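Local coordinates for uncharacterized protein PSPTO_3016 (Pseudomonas syringae pv. tomato, PDB 3H9X), which is of unknown function but probably binds DNA through a "double wing" motif of the MmcQ/YjbR family, at residues Leu42-Pro47 with Val59-Leu64; Gly79-Tyr84 with Thr93-Gly98. One frame throughout, in Å; residues are numbered along the deposited sequence.

Interaction 1: residues Leu42-Pro47 with Val59-Leu64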
loop_
_atom_site.group_PDB
_atom_site.type_symbol
_atom_site.label_atom_id
_atom_site.label_comp_id
_atom_site.label_asym_id
_atom_site.label_seq_id
_atom_site.Cartn_x
_atom_site.Cartn_y
_atom_site.Cartn_z
ATOM N N LEU A 42 -3.234 1.920 1.757
ATOM C CA LEU A 42 -4.401 1.071 1.503
ATOM C C LEU A 42 -3.969 -0.400 1.487
ATOM O O LEU A 42 -3.312 -0.862 0.548
ATOM C CB LEU A 42 -5.018 1.406 0.144
ATOM C CG LEU A 42 -6.536 1.330 -0.078
ATOM C CD1 LEU A 42 -6.772 1.202 -1.574
ATOM C CD2 LEU A 42 -7.171 0.163 0.648
ATOM N N LEU A 43 -4.351 -1.126 2.527
ATOM C CA LEU A 43 -4.018 -2.532 2.655
ATOM C C LEU A 43 -5.166 -3.338 2.079
ATOM O O LEU A 43 -6.314 -3.102 2.432
ATOM C CB LEU A 43 -3.836 -2.879 4.130
ATOM C CG LEU A 43 -3.582 -4.333 4.482
ATOM C CD1 LEU A 43 -2.248 -4.731 3.943
ATOM C CD2 LEU A 43 -3.647 -4.518 5.977
HETATM N N MSE A 44 -4.858 -4.278 1.188
HETATM C CA MSE A 44 -5.881 -5.122 0.579
HETATM C C MSE A 44 -5.404 -6.526 0.300
HETATM O O MSE A 44 -4.229 -6.762 0.062
HETATM C CB MSE A 44 -6.337 -4.550 -0.753
HETATM C CG MSE A 44 -6.996 -3.201 -0.698
HETATM SE SE MSE A 44 -7.389 -2.567 -2.512
HETATM C CE MSE A 44 -5.672 -1.799 -2.938
ATOM N N ASP A 45 -6.354 -7.447 0.305
ATOM C CA ASP A 45 -6.109 -8.845 -0.002
ATOM C C ASP A 45 -6.827 -9.051 -1.331
ATOM O O ASP A 45 -8.055 -9.052 -1.364
ATOM C CB ASP A 45 -6.742 -9.727 1.062
ATOM C CG ASP A 45 -6.695 -11.191 0.702
ATOM O OD1 ASP A 45 -5.568 -11.730 0.590
ATOM O OD2 ASP A 45 -7.779 -11.799 0.538
ATOM N N ILE A 46 -6.081 -9.223 -2.419
ATOM C CA ILE A 46 -6.707 -9.372 -3.735
ATOM C C ILE A 46 -6.240 -10.565 -4.560
ATOM O O ILE A 46 -5.215 -11.184 -4.260
ATOM C CB ILE A 46 -6.477 -8.112 -4.612
ATOM C CG1 ILE A 46 -4.975 -7.917 -4.850
ATOM C CG2 ILE A 46 -7.075 -6.894 -3.937
ATOM C CD1 ILE A 46 -4.631 -6.893 -5.908
ATOM N N PRO A 47 -7.003 -10.910 -5.615
ATOM C CA PRO A 47 -6.648 -12.031 -6.488
ATOM C C PRO A 47 -5.381 -11.648 -7.271
ATOM O O PRO A 47 -5.333 -10.596 -7.899
ATOM C CB PRO A 47 -7.870 -12.154 -7.397
ATOM C CG PRO A 47 -8.987 -11.674 -6.532
ATOM C CD PRO A 47 -8.382 -10.458 -5.898
ATOM N N VAL A 59 -3.168 -12.405 -3.053
ATOM C CA VAL A 59 -1.967 -11.668 -2.617
ATOM C C VAL A 59 -2.346 -10.495 -1.679
ATOM O O VAL A 59 -3.463 -9.970 -1.742
ATOM C CB VAL A 59 -1.166 -11.071 -3.818
ATOM C CG1 VAL A 59 -0.523 -12.183 -4.631
ATOM C CG2 VAL A 59 -2.075 -10.237 -4.701
ATOM N N ASP A 60 -1.438 -10.104 -0.793
ATOM C CA ASP A 60 -1.701 -8.971 0.085
ATOM C C ASP A 60 -0.831 -7.836 -0.410
ATOM O O ASP A 60 0.385 -7.983 -0.505
ATOM C CB ASP A 60 -1.365 -9.293 1.541
ATOM C CG ASP A 60 -2.567 -9.806 2.317
ATOM O OD1 ASP A 60 -3.547 -10.247 1.668
ATOM O OD2 ASP A 60 -2.521 -9.771 3.574
ATOM N N VAL A 61 -1.460 -6.706 -0.722
ATOM C CA VAL A 61 -0.755 -5.540 -1.250
ATOM C C VAL A 61 -1.112 -4.262 -0.485
ATOM O O VAL A 61 -2.139 -4.198 0.178
ATOM C CB VAL A 61 -1.082 -5.358 -2.787
ATOM C CG1 VAL A 61 -0.900 -6.680 -3.507
ATOM C CG2 VAL A 61 -2.524 -4.859 -2.990
ATOM N N ILE A 62 -0.240 -3.261 -0.555
ATOM C CA ILE A 62 -0.523 -1.982 0.074
ATOM C C ILE A 62 -0.347 -0.919 -0.991
ATOM O O ILE A 62 0.565 -0.992 -1.822
ATOM C CB ILE A 62 0.416 -1.624 1.229
ATOM C CG1 ILE A 62 1.859 -1.781 0.785
ATOM C CG2 ILE A 62 0.058 -2.437 2.457
ATOM C CD1 ILE A 62 2.852 -1.190 1.727
ATOM N N ASP A 63 -1.242 0.062 -0.975
ATOM C CA ASP A 63 -1.188 1.163 -1.918
ATOM C C ASP A 63 -0.641 2.358 -1.184
ATOM O O ASP A 63 -1.079 2.678 -0.077
ATOM C CB ASP A 63 -2.571 1.441 -2.475
ATOM C CG ASP A 63 -2.870 0.589 -3.689
ATOM O OD1 ASP A 63 -2.381 -0.563 -3.759
ATOM O OD2 ASP A 63 -3.605 1.056 -4.574
ATOM N N LEU A 64 0.334 2.999 -1.818
ATOM C CA LEU A 64 1.026 4.154 -1.267
ATOM C C LEU A 64 1.026 5.297 -2.266
ATOM O O LEU A 64 1.024 5.068 -3.467
ATOM C CB LEU A 64 2.466 3.755 -0.914
ATOM C CG LEU A 64 2.784 3.249 0.504
ATOM C CD1 LEU A 64 1.680 2.365 1.042
ATOM C CD2 LEU A 64 4.111 2.508 0.480
#

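Interaction 2: residues Gly79-Tyr84 with Thr93-Gly98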
loop_
_atom_site.group_PDB
_atom_site.type_symbol
_atom_site.label_atom_id
_atom_site.label_comp_id
_atom_site.label_asym_id
_atom_site.label_seq_id
_atom_site.Cartn_x
_atom_site.Cartn_y
_atom_site.Cartn_z
ATOM N N GLY A 79 8.183 -6.181 -7.704
ATOM C CA GLY A 79 7.352 -6.140 -6.510
ATOM C C GLY A 79 6.428 -4.934 -6.443
ATOM O O GLY A 79 5.535 -4.882 -5.593
ATOM N N ILE A 80 6.655 -3.970 -7.334
ATOM C CA ILE A 80 5.857 -2.753 -7.409
ATOM C C ILE A 80 5.076 -2.821 -8.711
ATOM O O ILE A 80 5.644 -3.054 -9.774
ATOM C CB ILE A 80 6.756 -1.506 -7.394
ATOM C CG1 ILE A 80 7.539 -1.467 -6.078
ATOM C CG2 ILE A 80 5.922 -0.254 -7.551
ATOM C CD1 ILE A 80 8.650 -0.448 -6.031
ATOM N N TYR A 81 3.763 -2.643 -8.606
ATOM C CA TYR A 81 2.870 -2.697 -9.754
ATOM C C TYR A 81 2.055 -1.407 -9.835
ATOM O O TYR A 81 2.150 -0.558 -8.957
ATOM C CB TYR A 81 1.924 -3.905 -9.622
ATOM C CG TYR A 81 2.618 -5.231 -9.449
ATOM C CD1 TYR A 81 3.287 -5.542 -8.267
ATOM C CD2 TYR A 81 2.656 -6.162 -10.492
ATOM C CE1 TYR A 81 3.990 -6.743 -8.131
ATOM C CE2 TYR A 81 3.351 -7.372 -10.361
ATOM C CZ TYR A 81 4.022 -7.652 -9.179
ATOM O OH TYR A 81 4.758 -8.819 -9.057
ATOM N N PRO A 82 1.264 -1.241 -10.909
ATOM C CA PRO A 82 0.418 -0.060 -11.113
ATOM C C PRO A 82 -0.668 0.001 -10.033
ATOM O O PRO A 82 -1.171 -1.030 -9.594
ATOM C CB PRO A 82 -0.165 -0.299 -12.499
ATOM C CG PRO A 82 0.928 -1.044 -13.181
ATOM C CD PRO A 82 1.322 -2.042 -12.143
ATOM N N ALA A 83 -1.034 1.205 -9.613
ATOM C CA ALA A 83 -2.044 1.360 -8.574
ATOM C C ALA A 83 -3.331 0.596 -8.863
ATOM O O ALA A 83 -3.907 0.709 -9.939
ATOM C CB ALA A 83 -2.353 2.831 -8.365
ATOM N N TYR A 84 -3.776 -0.175 -7.879
ATOM C CA TYR A 84 -4.997 -0.946 -7.996
ATOM C C TYR A 84 -6.081 -0.273 -7.162
ATOM O O TYR A 84 -5.898 -0.059 -5.968
ATOM C CB TYR A 84 -4.772 -2.361 -7.482
ATOM C CG TYR A 84 -6.012 -3.217 -7.551
ATOM C CD1 TYR A 84 -6.500 -3.672 -8.776
ATOM C CD2 TYR A 84 -6.717 -3.548 -6.390
ATOM C CE1 TYR A 84 -7.658 -4.433 -8.845
ATOM C CE2 TYR A 84 -7.878 -4.306 -6.447
ATOM C CZ TYR A 84 -8.343 -4.743 -7.679
ATOM O OH TYR A 84 -9.508 -5.463 -7.749
ATOM N N THR A 93 1.167 0.309 -6.108
ATOM C CA THR A 93 0.713 -0.871 -5.374
ATOM C C THR A 93 1.935 -1.728 -5.083
ATOM O O THR A 93 2.576 -2.214 -6.005
ATOM C CB THR A 93 -0.309 -1.712 -6.195
ATOM O OG1 THR A 93 -1.543 -0.994 -6.320
ATOM C CG2 THR A 93 -0.580 -3.054 -5.514
ATOM N N VAL A 94 2.269 -1.898 -3.808
ATOM C CA VAL A 94 3.427 -2.709 -3.440
ATOM C C VAL A 94 2.959 -4.071 -2.957
ATOM O O VAL A 94 2.078 -4.190 -2.106
ATOM C CB VAL A 94 4.308 -2.035 -2.340
ATOM C CG1 VAL A 94 5.528 -2.900 -2.048
ATOM C CG2 VAL A 94 4.763 -0.660 -2.803
ATOM N N LEU A 95 3.561 -5.105 -3.517
ATOM C CA LEU A 95 3.201 -6.460 -3.163
ATOM C C LEU A 95 3.888 -6.913 -1.866
ATOM O O LEU A 95 5.119 -6.919 -1.787
ATOM C CB LEU A 95 3.552 -7.370 -4.336
ATOM C CG LEU A 95 3.216 -8.849 -4.259
ATOM C CD1 LEU A 95 4.347 -9.584 -3.582
ATOM C CD2 LEU A 95 1.882 -9.043 -3.540
ATOM N N LEU A 96 3.080 -7.255 -0.851
ATOM C CA LEU A 96 3.587 -7.725 0.442
ATOM C C LEU A 96 3.943 -9.196 0.326
ATOM O O LEU A 96 3.331 -9.922 -0.450
ATOM C CB LEU A 96 2.550 -7.559 1.560
ATOM C CG LEU A 96 2.151 -6.152 1.993
ATOM C CD1 LEU A 96 1.251 -6.216 3.221
ATOM C CD2 LEU A 96 3.391 -5.360 2.297
ATOM N N ASN A 97 4.909 -9.631 1.132
ATOM C CA ASN A 97 5.403 -11.005 1.106
ATOM C C ASN A 97 6.027 -11.112 -0.275
ATOM O O ASN A 97 5.994 -12.170 -0.910
ATOM C CB ASN A 97 4.274 -12.044 1.260
ATOM C CG ASN A 97 3.480 -11.877 2.549
ATOM O OD1 ASN A 97 2.505 -11.120 2.605
ATOM N ND2 ASN A 97 3.896 -12.582 3.595
ATOM N N GLY A 98 6.588 -9.988 -0.725
ATOM C CA GLY A 98 7.212 -9.915 -2.036
ATOM C C GLY A 98 8.686 -9.548 -2.030
ATOM O O GLY A 98 9.298 -9.434 -0.972
#

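Interaction 1: residues Leu42-Pro47 with Val59-Leu64
Three antiparallel hydrogen-bonded pairs join Leu42-Pro47 to Val59-Leu64: Leu42 with Asp63, Met44 with Val61, and Ile46 with Val59. Each pair makes two backbone bonds. In the middle pair Met44 N to Val61 O and Val61 N to Met44 O are both 2.9 Å. Leu43 with Ile62 and Asp45 with Asp60 are the non-hydrogen-bonded pairs between them. CA-H...O contacts add to the backbone pairing, such as Leu43 CA to Val61 O.

Apolar contacts form on both faces of the sheet. On the face of Leu43 and Ile62, Leu43 CD1 meets Ile62 CG2 at 3.6 Å. Phe6 and Ile7 of helix 3-13 pack on this pair. On the other face Ile46 CG1 lies 3.7 Å from Val59 CG2, and Ile46 CD1 extends to Val61 CG2. Met44, a selenomethionine, bends at its last torsion (chi3 -84°). This brings Met44 CE over to the Asp63 carboxylate, 3.6 Å from Asp63 OD1. CE simply packs against the carboxylate; OD1 itself hydrogen-bonds Thr93 OG1.

The acidic pair is Asp45 and Asp60. Their OD1 atoms are 2.7 Å apart, and the carboxylate planes are turned 77° from each other. The other oxygens have basic partners: Asp45 OD2 forms a salt bridge with Arg58, and Asp60 OD2 with Arg3. The two arginines probably offset the like charges.

Strands 39-47 and 58-65 form an antiparallel beta hairpin within the sheet of this alpha-beta YjbR-family fold.

Interaction 2: residues Gly79-Tyr84 with Thr93-Gly98
Tyr81 and Thr93 form a hydrogen-bonded pair between strand 80-82 and the 93-95 part of strand 91-95. The two run antiparallel, with 143° between their directions and 4.9 Å between their axes at closest approach. Tyr81 N gives a nearly straight bond to Thr93 O (2.9 Å, 177° at the hydrogen). Thr93 N returns a longer one to Tyr81 O, 3.1 Å. Leu95 N bonds to Gly79 O at 2.9 Å. Ile80 and Val94 are the non-hydrogen-bonded pair between these bonds. Gly79 has positive phi, a backbone shape that glycine takes easily.

The Thr93 hydroxyl reaches past the paired strands. Its chi1 of -69° puts OG1 beside the backbone N of Thr93, anti to the carbonyl carbon. There Thr93 OG1 accepts a bent bond from Tyr84 N, 2.8 Å. Asp63 on the neighbouring strand is its other partner. The hydroxyl thus ties the chain just beyond strand 80-82 to the sheet.

Tyr81 and Leu95 lie side by side and point the same way. Tyr81 CE1 is 3.9 Å from Leu95 CB, and Thr93 O sits at the ring edge. Ile80 CG1 and Val94 CG2 make a looser contact, 4.4 Å.

The two strands form a short antiparallel beta hairpin, with 80-82 as the edge strand of the sheet.

From the N terminus, helix 3-13 comes first and strand 29-32 follows. Interaction 1 then closes the loop between strands 39-47 and 58-65. The chain continues through helix 71-74. Interaction 2 closes a second hairpin, from strand 80-82 to strand 91-95, before helix 102-115. The two hairpins are in series; neither encloses nor crosses the other. They join because strand 91-95 lies beside strand 58-65, with Val94 N bonded to Ile62 O and a side-chain bond across the same seam. The sheet has the order 29-32, 39-47, 58-65, 91-95, 80-82. Tyr84 also packs on Met44 and Ile46, bringing interaction 2 against strand 39-47.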